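Local coordinates for protein prolyl endopeptidase (Myxococcus xanthus, PDB 2BKL) that probably hydrolyses oligopeptides after proline, and far less readily after alanine, as a serine endopeptidase of the prolyl oligopeptidase family, at residues Thr382-Pro387 and Met460-Arg465; Pro412-Val417 and Val435-Leu440; Leu469-Ala474 and Phe670-Leu675. All coordinates share one frame; numbering follows the deposited sequence.

Interaction 1. Residues Thr382-Pro387 and Met460-Arg465; sequences TSFTTP and MEANFR
The turn S383-T386 between strands 376-383 and 386-394 of the beta-propeller sits on A462 and F464, in the loop that follows strand 448-451 of the hydrolase domain. F384 lays one ring face over A462, whose CA is 3.8 Å from the ring centroid in a CH-pi contact; CB of A462 reaches CE2 of F384 at 3.6 Å. From the strand before the turn, OG1 of T382 donates to O of A462 at 2.9 Å, gripping the carbonyl of the residue at the centre of an inverse gamma turn. CG of F464 is anti to the backbone N (chi1 180°); the ring beyond it lies beside the turn: CG of P387 stands over one face, 4.0 Å from the centroid, and O of S383 lies in plane at the edge. An alanine in place of F464 would probably leave a gap beside P387, whose CG would lose its aromatic partner. Water 1 bridges O of F384 and N of R465. Within the turn, OG of S383 accepts from N of T385 at 3.2 Å, an ST turn. A propeller hairpin turn resting on a hydrolase-domain loop fits the interdomain interface of the two-domain prolyl oligopeptidase fold.

Interaction 2. Residues Pro412-Val417 and Val435-Leu440; sequences PEQYQV and VHRKDL
The side chain of Q416 crosses that of H436 at a slant, CG and OE1 both meeting CE1 of H436, OE1 at 3.3 Å, with the amide and ring planes 54° apart. The H436 ring is fixed at both nitrogens: ND1 donates almost straight to O of R437 at 2.8 Å, from above that carbonyl's plane, and NE2 bonds to E418. Because N of L440 reaches O of R437 from the opposite face, this oxygen is held from two sides, at the start of the type I turn R437-L440. R437 bends at chi3 (68°) and runs beside Q414, where NH1 donates to OE1 of Q414 at 3.0 Å; its NE forms a salt bridge with OD1 of D439 at 3.1 Å, so two polar groups steady the guanidinium. The extended chain of K438 passes over the backbone of E413-Y415, and NZ makes a weak bond to O of E413, while the backbone N of K438 donates to O of Q414 at 2.9 Å. Q416 and H436 form the hydrogen-bonded pair, with N of Q416 2.9 Å from O of H436; V417 and V435 are a non-hydrogen-bonded pair. This is the open end of an antiparallel beta hairpin at the edge of the mixed sheet of an alpha/beta-hydrolase fold.

Interaction 3. Residues Leu469-Ala474 and Phe670-Leu675; sequences LPWLDA and FLFQVL
W471 carries the contact almost alone, pushing its six-membered ring from the short helix 469-473 into the side chains of L671, F672 and L675 near the end of helix 657-674. The backbones stay well apart, the nearest CA atoms (W471 and F672) being 9.1 Å from each other, and side chains bridge the distance. With CG anti to the backbone N (chi1 -175°), the W471 side chain leaves its helix on the path by which the indole reaches helix 657-674. L671 meets it at about a right angle, with CB 3.8 Å from CZ3 of W471 and CD1 over one indole face. L675 brings CD1 to the ring edge, in plane, 3.8 Å from CH2 of W471. F672 packs just as closely, sliding past W471 rim to rim with CE1 3.7 Å from CE3 of W471; the planes are only 10° apart but the centroids 5.9 Å, so neither ring covers the other's face. The indole nitrogen NE1 is satisfied by O of V477, which limits how the ring can turn. Helix 657-674 is the C-terminal helix of the alpha/beta-hydrolase fold, and L671 and L675 also touch strand 552-556 of its central sheet, so the indole joins a helix already seated on that sheet. The loose side is at solvent-exposed A474, which offers just CB, 4.3 Å from CE1 of F672, while L59 of helix 56-67 also touches the F672 side chain.

In the fold
From the N terminus, the chain starts with helices, of which 56-67 packs on the hydrolase domain, then runs through the propeller to 382-387, whose contact with 460-465 in interaction 1 spans 72 intervening residues and ties the propeller to the hydrolase domain. Nested inside that loop is interaction 2, where 412-417 and 435-440 pair across 17 intervening residues. Interaction 3 follows in series: from 469-474 the chain runs 195 residues, past the ligand-pocket residues S533 and H651, before 670-675 returns. The three sites adjoin one another. F384 packs on V417 and V435, joining interactions 1 and 2; Y415 OH probably bonds to D473, linking the hairpin to helix 469-473; and F464 touches L469.

Interaction 1. Residues Thr382-Pro387 and Met460-Arg465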
ATOM      1  N   THR A 382       0.294  13.289  10.943  1.00 10.90           N
ATOM      2  CA  THR A 382      -0.888  12.651  11.529  1.00 10.18           C
ATOM      3  C   THR A 382      -0.450  11.948  12.797  1.00  8.76           C
ATOM      4  O   THR A 382       0.712  11.710  13.029  1.00  9.69           O
ATOM      5  CB  THR A 382      -1.568  11.587  10.623  1.00 13.43           C
ATOM      6  OG1 THR A 382      -0.601  10.554  10.279  1.00 15.39           O
ATOM      7  CG2 THR A 382      -1.976  12.156   9.300  1.00 17.03           C
ATOM      8  N   SER A 383      -1.419  11.541  13.594  1.00  8.66           N
ATOM      9  CA  SER A 383      -1.165  10.562  14.658  1.00 10.77           C
ATOM     10  C   SER A 383      -2.398   9.706  14.771  1.00  9.41           C
ATOM     11  O   SER A 383      -3.392   9.939  14.102  1.00  9.47           O
ATOM     12  CB  SER A 383      -0.844  11.231  16.015  1.00 10.87           C
ATOM     13  OG  SER A 383      -2.010  11.633  16.720  1.00 15.12           O
ATOM     14  N   PHE A 384      -2.336   8.664  15.591  1.00  8.97           N
ATOM     15  CA  PHE A 384      -3.491   7.796  15.752  1.00 11.81           C
ATOM     16  C   PHE A 384      -4.721   8.552  16.253  1.00 14.14           C
ATOM     17  O   PHE A 384      -5.848   8.090  16.028  1.00 16.67           O
ATOM     18  CB  PHE A 384      -3.197   6.611  16.695  1.00 11.23           C
ATOM     19  CG  PHE A 384      -2.351   5.540  16.080  1.00 11.92           C
ATOM     20  CD1 PHE A 384      -2.843   4.708  15.083  1.00 13.04           C
ATOM     21  CD2 PHE A 384      -1.048   5.358  16.498  1.00 11.81           C
ATOM     22  CE1 PHE A 384      -2.013   3.721  14.521  1.00 12.75           C
ATOM     23  CE2 PHE A 384      -0.224   4.399  15.944  1.00 13.13           C
ATOM     24  CZ  PHE A 384      -0.701   3.578  14.955  1.00 12.84           C
ATOM     25  N   THR A 385      -4.493   9.678  16.929  1.00 14.85           N
ATOM     26  CA  THR A 385      -5.565  10.546  17.432  1.00 17.89           C
ATOM     27  C   THR A 385      -5.605  11.983  16.840  1.00 19.32           C
ATOM     28  O   THR A 385      -6.396  12.821  17.296  1.00 22.39           O
ATOM     29  CB  THR A 385      -5.446  10.633  18.966  1.00 20.11           C
ATOM     30  OG1 THR A 385      -4.237  11.299  19.326  1.00 22.94           O
ATOM     31  CG2 THR A 385      -5.307   9.258  19.584  1.00 22.53           C
ATOM     32  N   THR A 386      -4.787  12.254  15.826  1.00 16.02           N
ATOM     33  CA  THR A 386      -4.630  13.593  15.208  1.00 18.11           C
ATOM     34  C   THR A 386      -4.938  13.496  13.718  1.00 15.26           C
ATOM     35  O   THR A 386      -4.136  12.948  12.958  1.00 15.50           O
ATOM     36  CB  THR A 386      -3.162  14.130  15.332  1.00 17.20           C
ATOM     37  OG1 THR A 386      -2.792  14.295  16.696  1.00 25.07           O
ATOM     38  CG2 THR A 386      -3.035  15.545  14.767  1.00 22.79           C
ATOM     39  N   PRO A 387      -6.060  14.043  13.269  1.00 13.97           N
ATOM     40  CA  PRO A 387      -6.320  14.125  11.828  1.00 11.92           C
ATOM     41  C   PRO A 387      -5.219  14.860  11.044  1.00 11.53           C
ATOM     42  O   PRO A 387      -4.518  15.678  11.636  1.00 11.48           O
ATOM     43  CB  PRO A 387      -7.668  14.887  11.767  1.00 12.66           C
ATOM     44  CG  PRO A 387      -8.294  14.617  13.055  1.00 14.89           C
ATOM     45  CD  PRO A 387      -7.186  14.577  14.051  1.00 13.74           C
ATOM     46  N   MET A 460       4.495   0.164   9.291  1.00  6.85           N
ATOM     47  CA  MET A 460       3.248   0.519   9.961  1.00  7.40           C
ATOM     48  C   MET A 460       3.474   1.794  10.729  1.00  8.01           C
ATOM     49  O   MET A 460       4.251   1.833  11.647  1.00 11.05           O
ATOM     50  CB  MET A 460       2.745  -0.605  10.895  1.00  7.58           C
ATOM     51  CG  MET A 460       2.656  -1.967  10.260  1.00 10.89           C
ATOM     52  SD  MET A 460       1.379  -2.087   9.007  1.00 17.23           S
ATOM     53  CE  MET A 460       2.003  -1.841   7.923  1.00 10.38           C
ATOM     54  N   GLU A 461       2.740   2.839  10.373  1.00  8.86           N
ATOM     55  CA  GLU A 461       2.928   4.132  10.987  1.00 10.99           C
ATOM     56  C   GLU A 461       1.662   4.602  11.656  1.00  9.43           C
ATOM     57  O   GLU A 461       0.576   4.073  11.423  1.00 10.52           O
ATOM     58  CB  GLU A 461       3.261   5.198   9.934  1.00 13.92           C
ATOM     59  CG  GLU A 461       4.491   4.997   9.100  1.00 22.42           C
ATOM     60  CD  GLU A 461       4.522   5.997   7.939  1.00 23.06           C
ATOM     61  OE1 GLU A 461       3.584   6.863   7.838  1.00 26.48           O
ATOM     62  OE2 GLU A 461       5.480   5.906   7.137  1.00 27.89           O
ATOM     63  N   ALA A 462       1.826   5.690  12.392  1.00  8.51           N
ATOM     64  CA  ALA A 462       0.720   6.368  13.101  1.00  9.66           C
ATOM     65  C   ALA A 462      -0.158   7.241  12.198  1.00 12.63           C
ATOM     66  O   ALA A 462      -0.251   8.495  12.352  1.00 12.35           O
ATOM     67  CB  ALA A 462       1.314   7.223  14.262  1.00 11.27           C
ATOM     68  N   ASN A 463      -0.791   6.600  11.237  1.00 12.93           N
ATOM     69  CA  ASN A 463      -1.779   7.211  10.366  1.00 14.32           C
ATOM     70  C   ASN A 463      -3.036   7.465  11.199  1.00 13.79           C
ATOM     71  O   ASN A 463      -3.369   6.709  12.109  1.00 13.01           O
ATOM     72  CB  ASN A 463      -2.146   6.260   9.206  1.00 19.59           C
ATOM     73  CG  ASN A 463      -1.031   6.107   8.158  1.00 22.75           C
ATOM     74  OD1 ASN A 463      -0.385   7.087   7.757  1.00 31.39           O
ATOM     75  ND2 ASN A 463      -0.812   4.866   7.709  1.00 30.88           N
ATOM     76  N   PHE A 464      -3.742   8.542  10.905  1.00 12.43           N
ATOM     77  CA  PHE A 464      -5.064   8.742  11.503  1.00 12.53           C
ATOM     78  C   PHE A 464      -6.113   7.965  10.732  1.00 13.46           C
ATOM     79  O   PHE A 464      -6.294   8.140   9.519  1.00 15.14           O
ATOM     80  CB  PHE A 464      -5.446  10.221  11.554  1.00 10.77           C
ATOM     81  CG  PHE A 464      -6.805  10.453  12.160  1.00 11.31           C
ATOM     82  CD1 PHE A 464      -6.997  10.283  13.510  1.00 11.96           C
ATOM     83  CD2 PHE A 464      -7.902  10.802  11.357  1.00  9.17           C
ATOM     84  CE1 PHE A 464      -8.261  10.482  14.083  1.00 12.76           C
ATOM     85  CE2 PHE A 464      -9.162  10.996  11.921  1.00 11.49           C
ATOM     86  CZ  PHE A 464      -9.337  10.839  13.269  1.00 11.31           C
ATOM     87  N   ARG A 465      -6.854   7.130  11.461  1.00 13.11           N
ATOM     88  CA  ARG A 465      -7.971   6.419  10.897  1.00 14.52           C
ATOM     89  C   ARG A 465      -9.186   6.732  11.761  1.00 11.92           C
ATOM     90  O   ARG A 465      -9.264   6.292  12.906  1.00 11.56           O
ATOM     91  CB  ARG A 465      -7.712   4.913  10.932  1.00 19.37           C
ATOM     92  CG  ARG A 465      -6.760   4.364   9.876  1.00 24.23           C
ATOM     93  CD  ARG A 465      -6.700   2.814   9.929  1.00 27.51           C
ATOM     94  NE  ARG A 465      -5.825   2.203   8.919  1.00 32.13           N
ATOM     95  CZ  ARG A 465      -6.177   1.238   8.052  1.00 33.29           C
ATOM     96  NH1 ARG A 465      -7.408   0.719   8.022  1.00 35.21           N
ATOM     97  NH2 ARG A 465      -5.270   0.775   7.196  1.00 36.47           N
TER
HETATM   98  O   HOH W   1      -6.683   6.322  14.198  1.00 20.06           O

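Interaction 2. Residues Pro412-Val417 and Val435-Leu440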
ATOM      1  N   PRO A 412      -9.716  14.432  20.799  1.00 16.58           N
ATOM      2  CA  PRO A 412      -8.461  13.668  20.900  1.00 16.97           C
ATOM      3  C   PRO A 412      -7.976  13.438  22.334  1.00 15.59           C
ATOM      4  O   PRO A 412      -7.300  12.427  22.577  1.00 14.07           O
ATOM      5  CB  PRO A 412      -7.451  14.527  20.130  1.00 17.79           C
ATOM      6  CG  PRO A 412      -8.272  15.424  19.266  1.00 19.98           C
ATOM      7  CD  PRO A 412      -9.546  15.655  19.979  1.00 18.08           C
ATOM      8  N   GLU A 413      -8.324  14.327  23.261  1.00 14.00           N
ATOM      9  CA  GLU A 413      -7.858  14.236  24.650  1.00 14.99           C
ATOM     10  C   GLU A 413      -8.448  13.066  25.427  1.00 12.97           C
ATOM     11  O   GLU A 413      -7.981  12.724  26.521  1.00 13.86           O
ATOM     12  CB  GLU A 413      -8.170  15.544  25.396  1.00 19.69           C
ATOM     13  CG  GLU A 413      -7.507  16.769  24.780  1.00 25.79           C
ATOM     14  CD  GLU A 413      -5.995  16.623  24.647  1.00 26.41           C
ATOM     15  OE1 GLU A 413      -5.317  16.463  25.696  1.00 31.45           O
ATOM     16  OE2 GLU A 413      -5.478  16.653  23.493  1.00 31.90           O
ATOM     17  N   GLN A 414      -9.449  12.423  24.857  1.00 11.84           N
ATOM     18  CA  GLN A 414     -10.022  11.234  25.471  1.00 11.86           C
ATOM     19  C   GLN A 414      -9.169   9.980  25.256  1.00  9.60           C
ATOM     20  O   GLN A 414      -9.426   8.973  25.885  1.00 10.06           O
ATOM     21  CB  GLN A 414     -11.456  10.994  24.966  1.00 16.65           C
ATOM     22  CG  GLN A 414     -12.463  11.966  25.644  1.00 20.74           C
ATOM     23  CD  GLN A 414     -13.852  11.965  25.026  1.00 22.23           C
ATOM     24  OE1 GLN A 414     -14.245  11.016  24.339  1.00 26.50           O
ATOM     25  NE2 GLN A 414     -14.603  13.057  25.259  1.00 26.20           N
ATOM     26  N   TYR A 415      -8.180  10.031  24.368  1.00  9.58           N
ATOM     27  CA  TYR A 415      -7.445   8.835  23.948  1.00  9.32           C
ATOM     28  C   TYR A 415      -5.961   8.979  24.197  1.00  9.62           C
ATOM     29  O   TYR A 415      -5.426  10.094  24.331  1.00 10.19           O
ATOM     30  CB  TYR A 415      -7.648   8.558  22.440  1.00  8.29           C
ATOM     31  CG  TYR A 415      -9.070   8.665  22.007  1.00  9.32           C
ATOM     32  CD1 TYR A 415      -9.981   7.700  22.331  1.00  8.91           C
ATOM     33  CD2 TYR A 415      -9.518   9.765  21.318  1.00 10.59           C
ATOM     34  CE1 TYR A 415     -11.315   7.811  21.965  1.00  9.94           C
ATOM     35  CE2 TYR A 415     -10.850   9.891  20.948  1.00 11.13           C
ATOM     36  CZ  TYR A 415     -11.738   8.929  21.288  1.00 10.62           C
ATOM     37  OH  TYR A 415     -13.076   9.055  20.950  1.00 14.14           O
ATOM     38  N   GLN A 416      -5.298   7.836  24.294  1.00  9.67           N
ATOM     39  CA  GLN A 416      -3.846   7.846  24.353  1.00 11.99           C
ATOM     40  C   GLN A 416      -3.284   6.757  23.496  1.00  9.09           C
ATOM     41  O   GLN A 416      -3.961   5.774  23.149  1.00  9.52           O
ATOM     42  CB  GLN A 416      -3.321   7.721  25.762  1.00 14.38           C
ATOM     43  CG  GLN A 416      -3.628   6.418  26.417  1.00 15.42           C
ATOM     44  CD  GLN A 416      -3.145   6.336  27.859  1.00 17.26           C
ATOM     45  OE1 GLN A 416      -3.910   5.990  28.742  1.00 22.09           O
ATOM     46  NE2 GLN A 416      -1.872   6.645  28.087  1.00 23.58           N
ATOM     47  N   VAL A 417      -2.023   6.947  23.161  1.00  9.77           N
ATOM     48  CA  VAL A 417      -1.262   6.041  22.317  1.00  9.02           C
ATOM     49  C   VAL A 417      -0.025   5.651  23.094  1.00  8.01           C
ATOM     50  O   VAL A 417       0.694   6.522  23.611  1.00  8.95           O
ATOM     51  CB  VAL A 417      -0.785   6.720  21.017  1.00  9.73           C
ATOM     52  CG1 VAL A 417       0.005   5.746  20.142  1.00 11.35           C
ATOM     53  CG2 VAL A 417      -1.970   7.342  20.252  1.00 12.85           C
ATOM     54  N   VAL A 435      -3.550   1.733  21.221  1.00  4.79           N
ATOM     55  CA  VAL A 435      -4.384   2.938  21.269  1.00  5.57           C
ATOM     56  C   VAL A 435      -5.676   2.612  21.996  1.00  5.43           C
ATOM     57  O   VAL A 435      -6.318   1.589  21.758  1.00  4.92           O
ATOM     58  CB  VAL A 435      -4.725   3.439  19.825  1.00  6.61           C
ATOM     59  CG1 VAL A 435      -5.429   4.779  19.884  1.00  6.87           C
ATOM     60  CG2 VAL A 435      -3.454   3.508  18.943  1.00  6.91           C
ATOM     61  N   HIS A 436      -6.069   3.479  22.916  1.00  5.58           N
ATOM     62  CA  HIS A 436      -7.284   3.258  23.689  1.00  5.70           C
ATOM     63  C   HIS A 436      -7.698   4.532  24.405  1.00  5.82           C
ATOM     64  O   HIS A 436      -6.929   5.475  24.520  1.00  6.90           O
ATOM     65  CB  HIS A 436      -7.081   2.137  24.712  1.00  7.19           C
ATOM     66  CG  HIS A 436      -5.862   2.323  25.546  1.00  7.44           C
ATOM     67  ND1 HIS A 436      -5.833   3.130  26.672  1.00  8.15           N
ATOM     68  CD2 HIS A 436      -4.619   1.806  25.428  1.00  9.11           C
ATOM     69  CE1 HIS A 436      -4.615   3.111  27.188  1.00 10.85           C
ATOM     70  NE2 HIS A 436      -3.862   2.316  26.451  1.00 11.41           N
ATOM     71  N   ARG A 437      -8.921   4.537  24.936  1.00  7.14           N
ATOM     72  CA  ARG A 437      -9.331   5.629  25.821  1.00  7.02           C
ATOM     73  C   ARG A 437      -8.411   5.700  27.035  1.00  6.47           C
ATOM     74  O   ARG A 437      -7.979   4.670  27.574  1.00  6.93           O
ATOM     75  CB  ARG A 437     -10.765   5.434  26.311  1.00  8.98           C
ATOM     76  CG  ARG A 437     -11.835   5.679  25.273  1.00 12.18           C
ATOM     77  CD  ARG A 437     -13.225   5.470  25.797  1.00 14.39           C
ATOM     78  NE  ARG A 437     -13.517   6.508  26.777  1.00 17.01           N
ATOM     79  CZ  ARG A 437     -13.910   7.749  26.448  1.00 19.53           C
ATOM     80  NH1 ARG A 437     -14.116   8.102  25.175  1.00 21.53           N
ATOM     81  NH2 ARG A 437     -14.097   8.649  27.406  1.00 20.97           N
ATOM     82  N   LYS A 438      -8.177   6.911  27.517  1.00  8.06           N
ATOM     83  CA  LYS A 438      -7.409   7.102  28.750  1.00  9.06           C
ATOM     84  C   LYS A 438      -7.990   6.368  29.941  1.00 10.99           C
ATOM     85  O   LYS A 438      -7.235   5.915  30.797  1.00 13.30           O
ATOM     86  CB  LYS A 438      -7.259   8.599  29.069  1.00  9.79           C
ATOM     87  CG  LYS A 438      -6.338   9.301  28.132  1.00 11.87           C
ATOM     88  CD  LYS A 438      -6.049  10.758  28.542  1.00 13.32           C
ATOM     89  CE  LYS A 438      -5.265  11.504  27.474  1.00 15.00           C
ATOM     90  NZ  LYS A 438      -5.279  12.962  27.731  1.00 17.65           N
ATOM     91  N   ASP A 439      -9.315   6.275  30.022  1.00 10.43           N
ATOM     92  CA  ASP A 439      -9.976   5.583  31.138  1.00 12.67           C
ATOM     93  C   ASP A 439     -10.164   4.066  31.003  1.00 12.03           C
ATOM     94  O   ASP A 439     -10.877   3.452  31.790  1.00 14.84           O
ATOM     95  CB  ASP A 439     -11.306   6.263  31.464  1.00 13.04           C
ATOM     96  CG  ASP A 439     -12.320   6.194  30.350  1.00 16.90           C
ATOM     97  OD1 ASP A 439     -12.201   5.412  29.356  1.00 13.74           O
ATOM     98  OD2 ASP A 439     -13.338   6.936  30.415  1.00 19.35           O
ATOM     99  N   LEU A 440      -9.522   3.454  30.016  1.00 10.71           N
ATOM    100  CA  LEU A 440      -9.601   2.017  29.842  1.00 11.04           C
ATOM    101  C   LEU A 440      -9.253   1.321  31.133  1.00 11.40           C
ATOM    102  O   LEU A 440      -8.228   1.625  31.737  1.00 12.01           O
ATOM    103  CB  LEU A 440      -8.582   1.572  28.791  1.00 12.64           C
ATOM    104  CG  LEU A 440      -8.529   0.077  28.472  1.00 13.92           C
ATOM    105  CD1 LEU A 440      -9.643  -0.235  27.485  1.00 15.88           C
ATOM    106  CD2 LEU A 440      -7.130  -0.310  27.932  1.00 15.76           C
TER
HETATM  107  O   HOH W   2     -10.823   8.387  28.347  1.00 17.34           O
HETATM  108  O   HOH W   3      -4.375   6.712  31.008  1.00 27.40           O

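Interaction 3. Residues Leu469-Ala474 and Phe670-Leu675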
ATOM      1  N   LEU A 469     -12.650   4.983  15.746  1.00  7.98           N
ATOM      2  CA  LEU A 469     -13.171   5.756  16.868  1.00  8.87           C
ATOM      3  C   LEU A 469     -14.382   5.119  17.589  1.00  7.42           C
ATOM      4  O   LEU A 469     -14.382   5.089  18.800  1.00  7.70           O
ATOM      5  CB  LEU A 469     -13.439   7.218  16.496  1.00 10.48           C
ATOM      6  CG  LEU A 469     -12.163   7.999  16.171  1.00 12.09           C
ATOM      7  CD1 LEU A 469     -12.545   9.386  15.653  1.00 14.11           C
ATOM      8  CD2 LEU A 469     -11.255   8.119  17.379  1.00 14.69           C
ATOM      9  N   PRO A 470     -15.399   4.596  16.906  1.00  8.57           N
ATOM     10  CA  PRO A 470     -16.479   3.877  17.608  1.00  9.69           C
ATOM     11  C   PRO A 470     -15.964   2.692  18.457  1.00  7.37           C
ATOM     12  O   PRO A 470     -16.433   2.439  19.570  1.00  9.33           O
ATOM     13  CB  PRO A 470     -17.387   3.426  16.457  1.00 10.23           C
ATOM     14  CG  PRO A 470     -17.150   4.464  15.461  1.00 11.18           C
ATOM     15  CD  PRO A 470     -15.674   4.707  15.461  1.00  9.40           C
ATOM     16  N   TRP A 471     -14.914   2.041  17.977  1.00  7.27           N
ATOM     17  CA  TRP A 471     -14.309   0.925  18.694  1.00  7.43           C
ATOM     18  C   TRP A 471     -13.695   1.405  20.003  1.00  7.36           C
ATOM     19  O   TRP A 471     -13.993   0.852  21.059  1.00  7.81           O
ATOM     20  CB  TRP A 471     -13.280   0.258  17.787  1.00  7.35           C
ATOM     21  CG  TRP A 471     -12.629  -0.990  18.326  1.00  7.82           C
ATOM     22  CD1 TRP A 471     -11.345  -1.119  18.810  1.00  7.01           C
ATOM     23  CD2 TRP A 471     -13.231  -2.267  18.448  1.00  7.34           C
ATOM     24  NE1 TRP A 471     -11.135  -2.409  19.229  1.00  7.00           N
ATOM     25  CE2 TRP A 471     -12.264  -3.145  18.965  1.00  7.60           C
ATOM     26  CE3 TRP A 471     -14.493  -2.771  18.132  1.00  9.60           C
ATOM     27  CZ2 TRP A 471     -12.538  -4.490  19.205  1.00  9.92           C
ATOM     28  CZ3 TRP A 471     -14.757  -4.104  18.349  1.00 10.43           C
ATOM     29  CH2 TRP A 471     -13.774  -4.950  18.875  1.00 11.33           C
ATOM     30  N   LEU A 472     -12.915   2.475  19.938  1.00  7.29           N
ATOM     31  CA  LEU A 472     -12.278   3.051  21.122  1.00  7.39           C
ATOM     32  C   LEU A 472     -13.338   3.551  22.091  1.00  7.72           C
ATOM     33  O   LEU A 472     -13.228   3.357  23.295  1.00  8.37           O
ATOM     34  CB  LEU A 472     -11.348   4.207  20.749  1.00  8.03           C
ATOM     35  CG  LEU A 472     -10.192   3.904  19.782  1.00  8.19           C
ATOM     36  CD1 LEU A 472      -9.338   5.128  19.626  1.00  9.91           C
ATOM     37  CD2 LEU A 472      -9.349   2.717  20.219  1.00 12.25           C
ATOM     38  N   ASP A 473     -14.399   4.152  21.558  1.00  9.48           N
ATOM     39  CA  ASP A 473     -15.453   4.704  22.416  1.00 10.48           C
ATOM     40  C   ASP A 473     -16.283   3.643  23.122  1.00 10.60           C
ATOM     41  O   ASP A 473     -16.870   3.916  24.210  1.00 13.21           O
ATOM     42  CB  ASP A 473     -16.345   5.650  21.606  1.00  9.79           C
ATOM     43  CG  ASP A 473     -15.625   6.925  21.208  1.00 13.88           C
ATOM     44  OD1 ASP A 473     -14.568   7.224  21.815  1.00 15.00           O
ATOM     45  OD2 ASP A 473     -16.030   7.704  20.304  1.00 16.80           O
ATOM     46  N   ALA A 474     -16.307   2.447  22.561  1.00  9.18           N
ATOM     47  CA  ALA A 474     -16.950   1.283  23.152  1.00 10.34           C
ATOM     48  C   ALA A 474     -16.058   0.564  24.167  1.00 11.20           C
ATOM     49  O   ALA A 474     -16.439  -0.493  24.676  1.00 14.50           O
ATOM     50  CB  ALA A 474     -17.410   0.319  22.045  1.00 11.89           C
ATOM     51  N   PHE A 670     -19.839  -7.143  12.993  1.00  9.04           N
ATOM     52  CA  PHE A 670     -19.313  -8.505  13.094  1.00  7.27           C
ATOM     53  C   PHE A 670     -18.515  -8.661  14.390  1.00  7.60           C
ATOM     54  O   PHE A 670     -18.717  -9.589  15.160  1.00  8.34           O
ATOM     55  CB  PHE A 670     -18.442  -8.815  11.859  1.00  7.81           C
ATOM     56  CG  PHE A 670     -17.573 -10.042  11.992  1.00  6.69           C
ATOM     57  CD1 PHE A 670     -18.101 -11.332  11.846  1.00  8.50           C
ATOM     58  CD2 PHE A 670     -16.221  -9.914  12.222  1.00  8.51           C
ATOM     59  CE1 PHE A 670     -17.281 -12.466  11.942  1.00  8.00           C
ATOM     60  CE2 PHE A 670     -15.417 -11.001  12.323  1.00  7.51           C
ATOM     61  CZ  PHE A 670     -15.946 -12.294  12.186  1.00  6.67           C
ATOM     62  N   LEU A 671     -17.608  -7.727  14.634  1.00  7.61           N
ATOM     63  CA  LEU A 671     -16.780  -7.792  15.827  1.00  7.65           C
ATOM     64  C   LEU A 671     -17.614  -7.706  17.100  1.00  8.34           C
ATOM     65  O   LEU A 671     -17.372  -8.470  18.061  1.00  9.18           O
ATOM     66  CB  LEU A 671     -15.680  -6.717  15.806  1.00  9.14           C
ATOM     67  CG  LEU A 671     -14.606  -6.913  14.726  1.00  9.61           C
ATOM     68  CD1 LEU A 671     -13.566  -5.817  14.822  1.00 11.25           C
ATOM     69  CD2 LEU A 671     -13.938  -8.284  14.838  1.00  8.79           C
ATOM     70  N   PHE A 672     -18.566  -6.771  17.129  1.00  8.45           N
ATOM     71  CA  PHE A 672     -19.393  -6.588  18.318  1.00  9.90           C
ATOM     72  C   PHE A 672     -20.139  -7.873  18.595  1.00 11.27           C
ATOM     73  O   PHE A 672     -20.314  -8.238  19.746  1.00 11.76           O
ATOM     74  CB  PHE A 672     -20.416  -5.463  18.113  1.00 11.45           C
ATOM     75  CG  PHE A 672     -19.860  -4.080  18.185  1.00 12.06           C
ATOM     76  CD1 PHE A 672     -18.632  -3.810  18.772  1.00 13.83           C
ATOM     77  CD2 PHE A 672     -20.605  -3.023  17.706  1.00 14.58           C
ATOM     78  CE1 PHE A 672     -18.156  -2.494  18.845  1.00 15.12           C
ATOM     79  CE2 PHE A 672     -20.122  -1.723  17.763  1.00 16.09           C
ATOM     80  CZ  PHE A 672     -18.898  -1.472  18.347  1.00 15.27           C
ATOM     81  N   GLN A 673     -20.616  -8.552  17.550  1.00  9.91           N
ATOM     82  CA  GLN A 673     -21.338  -9.818  17.718  1.00 11.18           C
ATOM     83  C   GLN A 673     -20.431 -10.898  18.267  1.00 10.62           C
ATOM     84  O   GLN A 673     -20.706 -11.511  19.302  1.00 13.45           O
ATOM     85  CB  GLN A 673     -21.948 -10.280  16.392  1.00 13.27           C
ATOM     86  CG  GLN A 673     -22.586 -11.665  16.439  1.00 17.62           C
ATOM     87  CD  GLN A 673     -23.828 -11.734  17.283  1.00 19.45           C
ATOM     88  OE1 GLN A 673     -24.066 -12.755  17.952  1.00 22.26           O
ATOM     89  NE2 GLN A 673     -24.638 -10.684  17.258  1.00 19.76           N
ATOM     90  N   VAL A 674     -19.313 -11.141  17.584  1.00  8.84           N
ATOM     91  CA  VAL A 674     -18.539 -12.346  17.854  1.00  9.91           C
ATOM     92  C   VAL A 674     -17.640 -12.210  19.070  1.00 10.11           C
ATOM     93  O   VAL A 674     -17.302 -13.221  19.673  1.00 13.45           O
ATOM     94  CB  VAL A 674     -17.745 -12.821  16.590  1.00 11.06           C
ATOM     95  CG1 VAL A 674     -18.694 -13.092  15.456  1.00 10.24           C
ATOM     96  CG2 VAL A 674     -16.695 -11.844  16.187  1.00 12.42           C
ATOM     97  N   LEU A 675     -17.283 -10.989  19.462  1.00  8.63           N
ATOM     98  CA  LEU A 675     -16.560 -10.750  20.714  1.00  8.21           C
ATOM     99  C   LEU A 675     -17.502 -10.365  21.873  1.00 12.61           C
ATOM    100  O   LEU A 675     -17.022 -10.060  22.985  1.00 12.80           O
ATOM    101  CB  LEU A 675     -15.512  -9.681  20.521  1.00 10.24           C
ATOM    102  CG  LEU A 675     -14.516  -9.921  19.388  1.00 10.08           C
ATOM    103  CD1 LEU A 675     -13.537  -8.751  19.352  1.00 11.91           C
ATOM    104  CD2 LEU A 675     -13.774 -11.261  19.463  1.00 11.13           C
TER